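Long-range contacts in core protein VP4 (Bluetongue virus, PDB 2JHP), which belongs to the viral inner core and acts as a multifunctional assembly line that caps the viral RNA: residues T72-Q77 / D86-R91; L78-K83 / V485-T490; P508-P513 / L587-R592. One frame throughout, in Å; residues are numbered along the deposited sequence.

Interaction 1 (T72-Q77 / D86-R91); sequences THKNVQ and DVRIPR
Arg88 reaches Thr72 as a straight arm: CG stands anti to the backbone N (chi1 -167°), and CD and NE follow in extended torsions. NE thus arrives at the carbonyl oxygen of Thr72, 2.6 Å from Arg88 NE to Thr72 O, in a bond with an angle of 145° at the hydrogen. The donor is tilted 32° from the carbonyl plane. Arg88 NH2 adds a weak second bond to the same Thr72 O at 3.1 Å, so two nitrogens of one guanidinium share a single acceptor. Thr72 directly follows strand 67-71, which pairs in parallel with 87-88, the edge strand of a five-stranded parallel sheet; the contact lies where the chain leaves these two neighbouring strands. Beyond the pairing, Thr72 CA makes a CA-H...O contact of 3.3 Å with Ile89 O. Over one face of the guanidinium passes the backbone of the other segment, Lys74 N lying 3.7 Å above its centre. The Lys74 chain crosses Arg88 obliquely, its CG 3.5 Å from Arg88 NH1, and bends at chi3 and chi4; the like charges Lys74 NZ and Arg88 NH1 are 6.4 Å apart. The hydroxyl of Thr72 turns to another partner, Glu13.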
ATOM      1  N   THR A  72     -13.953 -17.453  18.990  1.00 14.49           N
ATOM      2  CA  THR A  72     -14.859 -18.186  18.112  1.00  9.69           C
ATOM      3  C   THR A  72     -16.049 -17.292  17.762  1.00 18.40           C
ATOM      4  O   THR A  72     -16.573 -17.355  16.648  1.00 15.94           O
ATOM      5  CB  THR A  72     -15.363 -19.523  18.734  1.00  4.64           C
ATOM      6  OG1 THR A  72     -16.061 -19.267  19.961  1.00 20.09           O
ATOM      7  CG2 THR A  72     -14.199 -20.481  18.992  1.00-10.39           C
ATOM      8  N   HIS A  73     -16.444 -16.450  18.719  1.00 22.98           N
ATOM      9  CA  HIS A  73     -17.590 -15.541  18.582  1.00 10.38           C
ATOM     10  C   HIS A  73     -17.305 -14.380  17.611  1.00 -0.65           C
ATOM     11  O   HIS A  73     -16.151 -14.098  17.290  1.00  4.83           O
ATOM     12  CB  HIS A  73     -18.025 -15.016  19.962  1.00 12.99           C
ATOM     13  CG  HIS A  73     -18.241 -16.095  20.987  1.00  8.13           C
ATOM     14  ND1 HIS A  73     -17.634 -16.074  22.226  1.00 30.41           N
ATOM     15  CD2 HIS A  73     -18.992 -17.225  20.955  1.00 -2.89           C
ATOM     16  CE1 HIS A  73     -18.003 -17.142  22.912  1.00  7.26           C
ATOM     17  NE2 HIS A  73     -18.824 -17.857  22.163  1.00 36.25           N
ATOM     18  N   LYS A  74     -18.357 -13.715  17.136  1.00  6.09           N
ATOM     19  CA  LYS A  74     -18.202 -12.659  16.129  1.00 11.47           C
ATOM     20  C   LYS A  74     -17.522 -11.400  16.674  1.00 15.56           C
ATOM     21  O   LYS A  74     -16.766 -10.741  15.958  1.00 16.18           O
ATOM     22  CB  LYS A  74     -19.547 -12.292  15.493  1.00 11.94           C
ATOM     23  CG  LYS A  74     -19.412 -11.716  14.077  1.00 12.91           C
ATOM     24  CD  LYS A  74     -20.573 -10.789  13.681  1.00 21.75           C
ATOM     25  CE  LYS A  74     -20.346  -9.339  14.141  1.00 13.31           C
ATOM     26  NZ  LYS A  74     -19.241  -8.644  13.417  1.00 44.00           N
ATOM     27  N   ASN A  75     -17.796 -11.061  17.931  1.00 12.20           N
ATOM     28  CA  ASN A  75     -17.231  -9.846  18.528  1.00 17.88           C
ATOM     29  C   ASN A  75     -17.082  -9.883  20.042  1.00 23.53           C
ATOM     30  O   ASN A  75     -17.511 -10.834  20.693  1.00 17.32           O
ATOM     31  CB  ASN A  75     -18.019  -8.605  18.098  1.00 22.41           C
ATOM     32  CG  ASN A  75     -19.501  -8.769  18.266  1.00 -0.78           C
ATOM     33  OD1 ASN A  75     -19.977  -9.244  19.299  1.00 59.22           O
ATOM     34  ND2 ASN A  75     -20.250  -8.366  17.251  1.00 49.60           N
ATOM     35  N   VAL A  76     -16.467  -8.835  20.582  1.00 25.93           N
ATOM     36  CA  VAL A  76     -16.262  -8.696  22.019  1.00 30.77           C
ATOM     37  C   VAL A  76     -16.772  -7.320  22.482  1.00 21.49           C
ATOM     38  O   VAL A  76     -16.665  -6.325  21.752  1.00 14.49           O
ATOM     39  CB  VAL A  76     -14.767  -9.000  22.431  1.00 43.69           C
ATOM     40  CG1 VAL A  76     -13.816  -7.877  22.031  1.00 41.51           C
ATOM     41  CG2 VAL A  76     -14.645  -9.311  23.924  1.00  5.48           C
ATOM     42  N   GLN A  77     -17.358  -7.289  23.678  1.00 14.70           N
ATOM     43  CA  GLN A  77     -17.897  -6.061  24.249  1.00 23.71           C
ATOM     44  C   GLN A  77     -16.830  -5.270  25.008  1.00 59.00           C
ATOM     45  O   GLN A  77     -16.365  -5.688  26.069  1.00 24.89           O
ATOM     46  CB  GLN A  77     -19.085  -6.364  25.167  1.00  3.69           C
ATOM     47  CG  GLN A  77     -19.702  -5.124  25.791  1.00 45.77           C
ATOM     48  CD  GLN A  77     -20.395  -4.245  24.770  1.00 -3.46           C
ATOM     49  OE1 GLN A  77     -21.514  -4.549  24.331  1.00  5.22           O
ATOM     50  NE2 GLN A  77     -19.749  -3.141  24.397  1.00 -5.97           N
ATOM     51  N   ASP A  86     -10.837  -9.609  15.606  1.00 12.85           N
ATOM     52  CA  ASP A  86      -9.687  -9.568  14.690  1.00 19.54           C
ATOM     53  C   ASP A  86      -9.381 -10.926  14.064  1.00 24.54           C
ATOM     54  O   ASP A  86      -9.258 -11.038  12.847  1.00 21.96           O
ATOM     55  CB  ASP A  86      -8.427  -9.053  15.404  1.00 20.33           C
ATOM     56  CG  ASP A  86      -8.488  -7.567  15.727  1.00 18.03           C
ATOM     57  OD1 ASP A  86      -7.828  -7.163  16.708  1.00 35.22           O
ATOM     58  OD2 ASP A  86      -9.181  -6.807  15.014  1.00 21.13           O
ATOM     59  N   VAL A  87      -9.236 -11.946  14.907  1.00 21.43           N
ATOM     60  CA  VAL A  87      -8.978 -13.309  14.446  1.00 15.56           C
ATOM     61  C   VAL A  87     -10.140 -14.180  14.883  1.00 14.87           C
ATOM     62  O   VAL A  87     -10.321 -14.415  16.077  1.00 13.99           O
ATOM     63  CB  VAL A  87      -7.668 -13.899  15.043  1.00 11.10           C
ATOM     64  CG1 VAL A  87      -7.345 -15.258  14.417  1.00 21.42           C
ATOM     65  CG2 VAL A  87      -6.513 -12.957  14.854  1.00 33.69           C
ATOM     66  N   ARG A  88     -10.929 -14.658  13.930  1.00 10.08           N
ATOM     67  CA  ARG A  88     -12.008 -15.580  14.282  1.00 13.33           C
ATOM     68  C   ARG A  88     -11.586 -17.038  14.159  1.00 18.23           C
ATOM     69  O   ARG A  88     -11.352 -17.540  13.063  1.00 11.28           O
ATOM     70  CB  ARG A  88     -13.302 -15.309  13.507  1.00 16.09           C
ATOM     71  CG  ARG A  88     -14.479 -16.053  14.101  1.00 30.65           C
ATOM     72  CD  ARG A  88     -15.812 -15.548  13.608  1.00 47.78           C
ATOM     73  NE  ARG A  88     -16.894 -16.216  14.328  1.00  7.94           N
ATOM     74  CZ  ARG A  88     -18.189 -15.958  14.174  1.00 -1.47           C
ATOM     75  NH1 ARG A  88     -18.596 -15.034  13.312  1.00 33.75           N
ATOM     76  NH2 ARG A  88     -19.082 -16.631  14.887  1.00 16.41           N
ATOM     77  N   ILE A  89     -11.484 -17.688  15.313  1.00  7.93           N
ATOM     78  CA  ILE A  89     -11.120 -19.093  15.409  1.00  1.87           C
ATOM     79  C   ILE A  89     -12.313 -19.964  15.058  1.00 11.08           C
ATOM     80  O   ILE A  89     -13.364 -19.865  15.693  1.00 15.10           O
ATOM     81  CB  ILE A  89     -10.608 -19.460  16.823  1.00 -1.85           C
ATOM     82  CG1 ILE A  89      -9.455 -18.541  17.229  1.00  6.15           C
ATOM     83  CG2 ILE A  89     -10.190 -20.937  16.889  1.00-13.36           C
ATOM     84  CD1 ILE A  89      -8.238 -18.614  16.316  1.00 13.64           C
ATOM     85  N   PRO A  90     -12.149 -20.815  14.031  1.00 12.61           N
ATOM     86  CA  PRO A  90     -13.188 -21.743  13.563  1.00  9.30           C
ATOM     87  C   PRO A  90     -13.613 -22.737  14.645  1.00 13.91           C
ATOM     88  O   PRO A  90     -12.886 -22.936  15.627  1.00 18.55           O
ATOM     89  CB  PRO A  90     -12.509 -22.483  12.400  1.00  9.66           C
ATOM     90  CG  PRO A  90     -11.366 -21.589  11.978  1.00 14.47           C
ATOM     91  CD  PRO A  90     -10.910 -20.914  13.233  1.00 18.36           C
ATOM     92  N   ARG A  91     -14.787 -23.341  14.457  1.00 16.79           N
ATOM     93  CA  ARG A  91     -15.309 -24.348  15.381  1.00 13.45           C
ATOM     94  C   ARG A  91     -14.359 -25.536  15.490  1.00 17.33           C
ATOM     95  O   ARG A  91     -13.883 -25.863  16.581  1.00 15.05           O
ATOM     96  CB  ARG A  91     -16.688 -24.835  14.930  1.00 15.73           C
ATOM     97  CG  ARG A  91     -17.838 -23.914  15.286  1.00 21.72           C
ATOM     98  CD  ARG A  91     -19.171 -24.573  14.952  1.00 -2.01           C
ATOM     99  NE  ARG A  91     -20.280 -23.627  15.055  1.00 28.13           N
ATOM    100  CZ  ARG A  91     -21.503 -23.836  14.574  1.00 48.72           C
ATOM    101  NH1 ARG A  91     -21.800 -24.971  13.945  1.00 95.09           N
ATOM    102  NH2 ARG A  91     -22.436 -22.905  14.723  1.00 42.41           N
TER

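Interaction 2 (L78-K83 / V485-T490)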
ATOM      1  N   LEU A  78     -16.454  -4.125  24.447  1.00 32.83           N
ATOM      2  CA  LEU A  78     -15.532  -3.194  25.096  1.00 18.99           C
ATOM      3  C   LEU A  78     -16.307  -2.045  25.746  1.00 10.54           C
ATOM      4  O   LEU A  78     -17.541  -2.000  25.660  1.00 -3.34           O
ATOM      5  CB  LEU A  78     -14.510  -2.666  24.081  1.00 17.13           C
ATOM      6  CG  LEU A  78     -13.183  -3.394  23.835  1.00 42.23           C
ATOM      7  CD1 LEU A  78     -13.273  -4.899  23.996  1.00 14.71           C
ATOM      8  CD2 LEU A  78     -12.644  -3.046  22.458  1.00 18.28           C
ATOM      9  N   ALA A  79     -15.594  -1.128  26.404  1.00 23.26           N
ATOM     10  CA  ALA A  79     -16.231   0.004  27.108  1.00 10.60           C
ATOM     11  C   ALA A  79     -16.690   1.079  26.142  1.00  2.38           C
ATOM     12  O   ALA A  79     -17.412   1.998  26.512  1.00 27.25           O
ATOM     13  CB  ALA A  79     -15.266   0.605  28.126  1.00 23.07           C
ATOM     14  N   ASP A  80     -16.264   0.924  24.895  1.00 24.59           N
ATOM     15  CA  ASP A  80     -16.275   1.973  23.900  1.00 29.87           C
ATOM     16  C   ASP A  80     -17.245   1.597  22.792  1.00 20.65           C
ATOM     17  O   ASP A  80     -18.173   2.343  22.488  1.00 11.51           O
ATOM     18  CB  ASP A  80     -14.853   2.074  23.315  1.00 40.63           C
ATOM     19  CG  ASP A  80     -14.584   3.394  22.607  1.00 17.11           C
ATOM     20  OD1 ASP A  80     -15.541   4.130  22.273  1.00 64.95           O
ATOM     21  OD2 ASP A  80     -13.393   3.696  22.390  1.00 60.15           O
ATOM     22  N   ILE A  81     -16.993   0.436  22.184  1.00 14.86           N
ATOM     23  CA  ILE A  81     -17.752  -0.071  21.047  1.00 19.18           C
ATOM     24  C   ILE A  81     -17.914  -1.589  21.172  1.00 19.53           C
ATOM     25  O   ILE A  81     -17.298  -2.221  22.039  1.00 16.45           O
ATOM     26  CB  ILE A  81     -17.050   0.261  19.686  1.00 28.78           C
ATOM     27  CG1 ILE A  81     -15.642  -0.345  19.625  1.00 55.25           C
ATOM     28  CG2 ILE A  81     -17.011   1.774  19.425  1.00 55.59           C
ATOM     29  CD1 ILE A  81     -15.077  -0.446  18.220  1.00 14.56           C
ATOM     30  N   ILE A  82     -18.752  -2.165  20.313  1.00 16.51           N
ATOM     31  CA  ILE A  82     -18.811  -3.611  20.151  1.00 15.00           C
ATOM     32  C   ILE A  82     -17.795  -3.969  19.056  1.00 18.67           C
ATOM     33  O   ILE A  82     -18.091  -3.892  17.856  1.00 22.94           O
ATOM     34  CB  ILE A  82     -20.254  -4.105  19.834  1.00 12.78           C
ATOM     35  CG1 ILE A  82     -21.202  -3.736  20.982  1.00  1.34           C
ATOM     36  CG2 ILE A  82     -20.278  -5.608  19.623  1.00 11.01           C
ATOM     37  CD1 ILE A  82     -22.671  -3.979  20.707  1.00 17.33           C
ATOM     38  N   LYS A  83     -16.588  -4.332  19.487  1.00 19.97           N
ATOM     39  CA  LYS A  83     -15.452  -4.519  18.583  1.00 13.22           C
ATOM     40  C   LYS A  83     -15.531  -5.814  17.787  1.00 18.23           C
ATOM     41  O   LYS A  83     -15.641  -6.886  18.372  1.00 21.74           O
ATOM     42  CB  LYS A  83     -14.133  -4.483  19.374  1.00 10.07           C
ATOM     43  CG  LYS A  83     -12.878  -4.796  18.554  1.00 13.09           C
ATOM     44  CD  LYS A  83     -12.554  -3.696  17.538  1.00 34.53           C
ATOM     45  CE  LYS A  83     -11.430  -4.111  16.591  1.00 11.29           C
ATOM     46  NZ  LYS A  83     -11.907  -4.780  15.344  1.00 24.06           N
ATOM     47  N   VAL A 485     -10.361   6.699   9.326  1.00 19.21           N
ATOM     48  CA  VAL A 485      -9.927   5.484  10.032  1.00 14.97           C
ATOM     49  C   VAL A 485     -10.855   5.215  11.207  1.00 23.19           C
ATOM     50  O   VAL A 485     -10.809   5.909  12.220  1.00 27.14           O
ATOM     51  CB  VAL A 485      -8.434   5.560  10.503  1.00 20.49           C
ATOM     52  CG1 VAL A 485      -7.974   4.239  11.090  1.00 16.08           C
ATOM     53  CG2 VAL A 485      -7.506   5.952   9.353  1.00 24.62           C
ATOM     54  N   LYS A 486     -11.703   4.207  11.050  1.00 19.71           N
ATOM     55  CA  LYS A 486     -12.726   3.876  12.036  1.00 23.39           C
ATOM     56  C   LYS A 486     -12.117   3.233  13.285  1.00 14.41           C
ATOM     57  O   LYS A 486     -11.021   2.683  13.233  1.00 16.23           O
ATOM     58  CB  LYS A 486     -13.757   2.921  11.430  1.00 15.96           C
ATOM     59  CG  LYS A 486     -14.563   3.480  10.277  1.00138.67           C
ATOM     60  CD  LYS A 486     -15.358   2.357   9.632  1.00170.62           C
ATOM     61  CE  LYS A 486     -15.800   2.706   8.224  1.00 91.99           C
ATOM     62  NZ  LYS A 486     -16.993   3.594   8.220  1.00  8.69           N
ATOM     63  N   LYS A 487     -12.835   3.305  14.403  1.00 13.65           N
ATOM     64  CA  LYS A 487     -12.394   2.675  15.649  1.00 12.67           C
ATOM     65  C   LYS A 487     -12.282   1.156  15.507  1.00 11.79           C
ATOM     66  O   LYS A 487     -11.412   0.530  16.121  1.00 20.28           O
ATOM     67  CB  LYS A 487     -13.359   3.008  16.792  1.00 14.40           C
ATOM     68  CG  LYS A 487     -12.808   3.955  17.843  1.00 14.50           C
ATOM     69  CD  LYS A 487     -13.222   5.393  17.620  1.00 -3.82           C
ATOM     70  CE  LYS A 487     -13.204   6.175  18.936  1.00 -4.18           C
ATOM     71  NZ  LYS A 487     -14.436   5.932  19.765  1.00 24.57           N
ATOM     72  N   ASP A 488     -13.164   0.592  14.680  1.00  5.69           N
ATOM     73  CA  ASP A 488     -13.341  -0.852  14.521  1.00 -3.80           C
ATOM     74  C   ASP A 488     -12.298  -1.541  13.596  1.00 10.96           C
ATOM     75  O   ASP A 488     -12.281  -2.773  13.448  1.00 11.81           O
ATOM     76  CB  ASP A 488     -14.763  -1.102  14.027  1.00-17.72           C
ATOM     77  CG  ASP A 488     -15.221  -2.505  14.266  1.00-11.74           C
ATOM     78  OD1 ASP A 488     -15.094  -3.003  15.393  1.00 11.73           O
ATOM     79  OD2 ASP A 488     -15.712  -3.111  13.311  1.00 12.01           O
ATOM     80  N   LEU A 489     -11.430  -0.733  12.992  1.00 13.11           N
ATOM     81  CA  LEU A 489     -10.346  -1.209  12.134  1.00  9.39           C
ATOM     82  C   LEU A 489      -9.641  -2.456  12.676  1.00 11.28           C
ATOM     83  O   LEU A 489      -9.111  -2.453  13.794  1.00 10.14           O
ATOM     84  CB  LEU A 489      -9.299  -0.108  11.937  1.00 15.15           C
ATOM     85  CG  LEU A 489      -8.140  -0.443  10.992  1.00 25.70           C
ATOM     86  CD1 LEU A 489      -8.629  -0.565   9.547  1.00 19.49           C
ATOM     87  CD2 LEU A 489      -7.036   0.602  11.090  1.00  5.62           C
ATOM     88  N   THR A 490      -9.651  -3.515  11.875  1.00 14.29           N
ATOM     89  CA  THR A 490      -8.906  -4.710  12.192  1.00 14.82           C
ATOM     90  C   THR A 490      -7.492  -4.529  11.668  1.00 16.08           C
ATOM     91  O   THR A 490      -7.271  -4.375  10.455  1.00 30.08           O
ATOM     92  CB  THR A 490      -9.578  -5.956  11.596  1.00 17.10           C
ATOM     93  OG1 THR A 490     -10.799  -6.185  12.300  1.00  0.81           O
ATOM     94  CG2 THR A 490      -8.681  -7.199  11.720  1.00  7.19           C
TER
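Lys83 crosses Asp488 obliquely on its way to the backbone of segment 485-490. From CB the chain sets out with CG anti to the backbone N (chi1 175°), and a bend at chi2 (69°) brings CD to 3.4 Å from Asp488 OD1. CE comes next, 3.5 Å from Asp488 O. At the tip, Lys83 NZ gives a hydrogen bond of 2.8 Å to Asp488 O, approaching from above the carbonyl plane, 42° out of it. The ammonium also has a long salt bridge to Asp488 OD1 (3.6 Å from NZ), a weak, long ion pair with Asp86 OD2, and lies near Thr490 OG1, whose own bond goes to Asp86 OD2. Asp488 OD2 is bonded to Thr84 OG1, the next residue of the Lys83 strand, which ties the carboxylate to that strand. Ile81 packs beside this polar group, with CD1 3.8 Å from Asp488 OD1. Farther out, Lys487 crosses Asp80 at about a right angle and forms a salt bridge whose hydrogen bond is weak, 3.3 Å from Lys487 NZ to Asp80 OD1. Helix 59-64 lines the contact through Ile59, which touches Asp80, Lys83 and Lys487. A type I beta turn, Lys486 to Leu489, here docks on the hairpin of strands 75-77 and 82-84; the turn follows helix 470-480, and the Leu489 side chain lies about 10 Å from a bound guanine.

Interaction 3 (P508-P513 / L587-R592)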
ATOM      1  N   PRO A 508      -1.431  18.945  17.897  1.00 27.26           N
ATOM      2  CA  PRO A 508      -2.759  19.206  18.463  1.00  5.34           C
ATOM      3  C   PRO A 508      -2.766  20.377  19.441  1.00  6.63           C
ATOM      4  O   PRO A 508      -1.728  20.751  19.987  1.00 19.96           O
ATOM      5  CB  PRO A 508      -3.081  17.917  19.213  1.00-11.89           C
ATOM      6  CG  PRO A 508      -2.227  16.880  18.576  1.00 62.39           C
ATOM      7  CD  PRO A 508      -0.961  17.590  18.229  1.00 21.96           C
ATOM      8  N   ASP A 509      -3.945  20.948  19.652  1.00-11.21           N
ATOM      9  CA  ASP A 509      -4.068  22.160  20.405  1.00-18.26           C
ATOM     10  C   ASP A 509      -5.406  22.212  21.142  1.00-18.21           C
ATOM     11  O   ASP A 509      -6.464  22.389  20.517  1.00-18.78           O
ATOM     12  CB  ASP A 509      -3.941  23.355  19.453  1.00-14.38           C
ATOM     13  CG  ASP A 509      -4.379  24.651  20.088  1.00  2.29           C
ATOM     14  OD1 ASP A 509      -5.331  25.272  19.574  1.00 26.44           O
ATOM     15  OD2 ASP A 509      -3.790  25.028  21.120  1.00-15.78           O
ATOM     16  N   PRO A 510      -5.377  22.134  22.488  1.00-19.13           N
ATOM     17  CA  PRO A 510      -4.264  21.900  23.418  1.00 -9.68           C
ATOM     18  C   PRO A 510      -3.436  20.670  23.140  1.00  5.33           C
ATOM     19  O   PRO A 510      -3.990  19.641  22.763  1.00  8.26           O
ATOM     20  CB  PRO A 510      -4.957  21.800  24.799  1.00-13.83           C
ATOM     21  CG  PRO A 510      -6.419  21.745  24.521  1.00 -2.17           C
ATOM     22  CD  PRO A 510      -6.622  22.448  23.219  1.00 -1.04           C
ATOM     23  N   PRO A 511      -2.104  20.787  23.304  1.00 33.23           N
ATOM     24  CA  PRO A 511      -1.160  19.683  23.117  1.00 31.30           C
ATOM     25  C   PRO A 511      -1.354  18.583  24.164  1.00  8.01           C
ATOM     26  O   PRO A 511      -0.527  18.413  25.061  1.00  8.26           O
ATOM     27  CB  PRO A 511       0.210  20.361  23.266  1.00 51.03           C
ATOM     28  CG  PRO A 511      -0.051  21.612  24.021  1.00 27.33           C
ATOM     29  CD  PRO A 511      -1.425  22.046  23.669  1.00 51.54           C
ATOM     30  N   VAL A 512      -2.452  17.845  24.029  1.00  8.50           N
ATOM     31  CA  VAL A 512      -2.864  16.840  25.009  1.00  4.76           C
ATOM     32  C   VAL A 512      -2.036  15.529  24.871  1.00  6.69           C
ATOM     33  O   VAL A 512      -1.598  15.193  23.764  1.00 17.70           O
ATOM     34  CB  VAL A 512      -4.411  16.610  24.915  1.00 11.65           C
ATOM     35  CG1 VAL A 512      -4.774  15.762  23.712  1.00 -7.77           C
ATOM     36  CG2 VAL A 512      -4.964  15.993  26.184  1.00  1.02           C
ATOM     37  N   PRO A 513      -1.799  14.802  25.991  1.00 10.79           N
ATOM     38  CA  PRO A 513      -0.982  13.592  25.955  1.00  1.36           C
ATOM     39  C   PRO A 513      -1.745  12.344  25.503  1.00  5.20           C
ATOM     40  O   PRO A 513      -1.782  11.341  26.230  1.00 11.54           O
ATOM     41  CB  PRO A 513      -0.552  13.434  27.415  1.00-10.64           C
ATOM     42  CG  PRO A 513      -1.723  13.944  28.184  1.00 -8.34           C
ATOM     43  CD  PRO A 513      -2.268  15.087  27.361  1.00  6.60           C
ATOM     44  N   LEU A 587      -8.438  18.358  32.153  1.00 28.71           N
ATOM     45  CA  LEU A 587      -9.132  17.119  31.755  1.00 16.76           C
ATOM     46  C   LEU A 587     -10.675  17.043  31.789  1.00 19.81           C
ATOM     47  O   LEU A 587     -11.192  15.925  31.667  1.00 23.06           O
ATOM     48  CB  LEU A 587      -8.546  15.913  32.543  1.00 16.84           C
ATOM     49  CG  LEU A 587      -8.897  15.500  33.997  1.00 20.65           C
ATOM     50  CD1 LEU A 587      -9.355  16.659  34.891  1.00116.36           C
ATOM     51  CD2 LEU A 587      -9.928  14.359  34.051  1.00118.03           C
ATOM     52  N   ARG A 588     -11.445  18.146  31.840  1.00 21.55           N
ATOM     53  CA  ARG A 588     -11.272  19.423  31.091  1.00 14.61           C
ATOM     54  C   ARG A 588     -10.632  19.304  29.699  1.00 -6.83           C
ATOM     55  O   ARG A 588     -11.155  18.558  28.869  1.00 -5.60           O
ATOM     56  CB  ARG A 588     -10.749  20.589  31.947  1.00 21.15           C
ATOM     57  CG  ARG A 588     -11.647  20.867  33.147  1.00-19.09           C
ATOM     58  CD  ARG A 588     -11.913  22.346  33.389  1.00-20.00           C
ATOM     59  NE  ARG A 588     -12.190  22.613  34.807  1.00  2.99           N
ATOM     60  CZ  ARG A 588     -13.332  22.320  35.431  1.00 29.17           C
ATOM     61  NH1 ARG A 588     -14.347  21.755  34.777  1.00 40.50           N
ATOM     62  NH2 ARG A 588     -13.463  22.598  36.722  1.00 14.67           N
ATOM     63  N   ASP A 589      -9.520  19.996  29.438  1.00  5.68           N
ATOM     64  CA  ASP A 589      -8.976  20.054  28.070  1.00 12.41           C
ATOM     65  C   ASP A 589      -8.608  18.691  27.432  1.00 22.63           C
ATOM     66  O   ASP A 589      -7.990  18.639  26.361  1.00 21.71           O
ATOM     67  CB  ASP A 589      -7.846  21.096  27.946  1.00 21.01           C
ATOM     68  CG  ASP A 589      -6.720  20.873  28.924  1.00 69.97           C
ATOM     69  OD1 ASP A 589      -6.290  21.864  29.572  1.00123.44           O
ATOM     70  OD2 ASP A 589      -6.256  19.718  29.038  1.00 21.31           O
ATOM     71  N   LEU A 590      -9.027  17.599  28.074  1.00 20.55           N
ATOM     72  CA  LEU A 590      -8.783  16.242  27.582  1.00 14.91           C
ATOM     73  C   LEU A 590     -10.075  15.561  27.123  1.00 16.57           C
ATOM     74  O   LEU A 590     -10.024  14.493  26.489  1.00 -2.03           O
ATOM     75  CB  LEU A 590      -8.084  15.421  28.677  1.00 17.67           C
ATOM     76  CG  LEU A 590      -7.475  14.025  28.476  1.00 29.40           C
ATOM     77  CD1 LEU A 590      -6.129  13.943  29.176  1.00 22.05           C
ATOM     78  CD2 LEU A 590      -8.407  12.921  28.978  1.00 -8.61           C
ATOM     79  N   LYS A 591     -11.212  16.214  27.388  1.00 10.38           N
ATOM     80  CA  LYS A 591     -12.533  15.572  27.334  1.00 33.09           C
ATOM     81  C   LYS A 591     -13.413  15.533  26.049  1.00 19.98           C
ATOM     82  O   LYS A 591     -13.692  14.412  25.611  1.00 17.75           O
ATOM     83  CB  LYS A 591     -13.353  15.888  28.605  1.00 46.81           C
ATOM     84  CG  LYS A 591     -14.723  16.553  28.410  1.00 79.22           C
ATOM     85  CD  LYS A 591     -15.848  15.588  28.010  1.00-18.93           C
ATOM     86  CE  LYS A 591     -17.203  16.339  28.208  1.00 -4.74           C
ATOM     87  NZ  LYS A 591     -18.358  15.573  27.639  1.00-13.60           N
ATOM     88  N   ARG A 592     -13.844  16.627  25.388  1.00  5.05           N
ATOM     89  CA  ARG A 592     -13.250  17.978  25.188  1.00 12.27           C
ATOM     90  C   ARG A 592     -12.301  17.905  23.993  1.00 14.58           C
ATOM     91  O   ARG A 592     -12.628  18.392  22.909  1.00 21.75           O
ATOM     92  CB  ARG A 592     -12.606  18.641  26.417  1.00 18.51           C
ATOM     93  CG  ARG A 592     -11.726  19.873  26.083  1.00 -9.16           C
ATOM     94  CD  ARG A 592     -12.433  21.254  26.261  1.00 30.12           C
ATOM     95  NE  ARG A 592     -11.995  22.194  25.193  1.00  3.19           N
ATOM     96  CZ  ARG A 592     -10.813  22.854  25.142  1.00  0.96           C
ATOM     97  NH1 ARG A 592      -9.893  22.719  26.113  1.00 -7.02           N
ATOM     98  NH2 ARG A 592     -10.536  23.618  24.081  1.00 13.72           N
TER
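Asp589, whose CB rests 3.8 Å from Pro510 CG, has both carboxylate oxygens engaged beyond the contact: OD2 is hydrogen-bonded to Trp578 NE1 and OD1 weakly to Gln581 NE2. A chi1 of 56° sets CG between the backbone N and the carbonyl carbon; Trp578 and Gln581 hold the acid group, while CB and the backbone oxygen meet the proline ring. Pro510 CG lies 3.9 Å from Asp589 O. The proline-rich loop after strand 499-503 has a cis peptide bond before Pro510 and an inverse gamma turn centred on Pro511, closed by a weak bond of 2.7 Å from Val512 N to Pro510 O. Facing it is a type I beta turn from Arg588 to Lys591, in a loop whose details are doubtful, since some of its atoms lie too close in the model. Val512 CG2, anti to the backbone N, projects across to the Leu590 side chain, and the two side chains cross at about a right angle: the methyl sits 3.8 Å from Leu590 CD1 and 3.9 Å from Leu590 CG. Pro513 CD touches the same Leu590 CD1 more loosely, at 4.4 Å. Trp479 of helix 470-480 and Trp578 also pack on Val512.

Overall arrangement
Interactions 1 and 2 are surface contacts whose segments both include a strand of the hairpin 75-77/82-84: their segments alternate along the chain, and Val76 O probably bonds to Lys83 N where they touch. Interaction 1 stays within the parallel-sheet region, while interaction 2 joins that region to a loop some 400 residues later. Both are polar, with an arginine or lysine bonded to a main-chain oxygen; salt bridges enter in interaction 2. Interaction 3, partly buried, stands apart, its centre about 35 Å from that of interaction 1 and about 22 Å from that of interaction 2, and packs loop on loop largely through apolar groups. Helix 470-480 links interactions 2 and 3, touching segments 485-490 and 508-513.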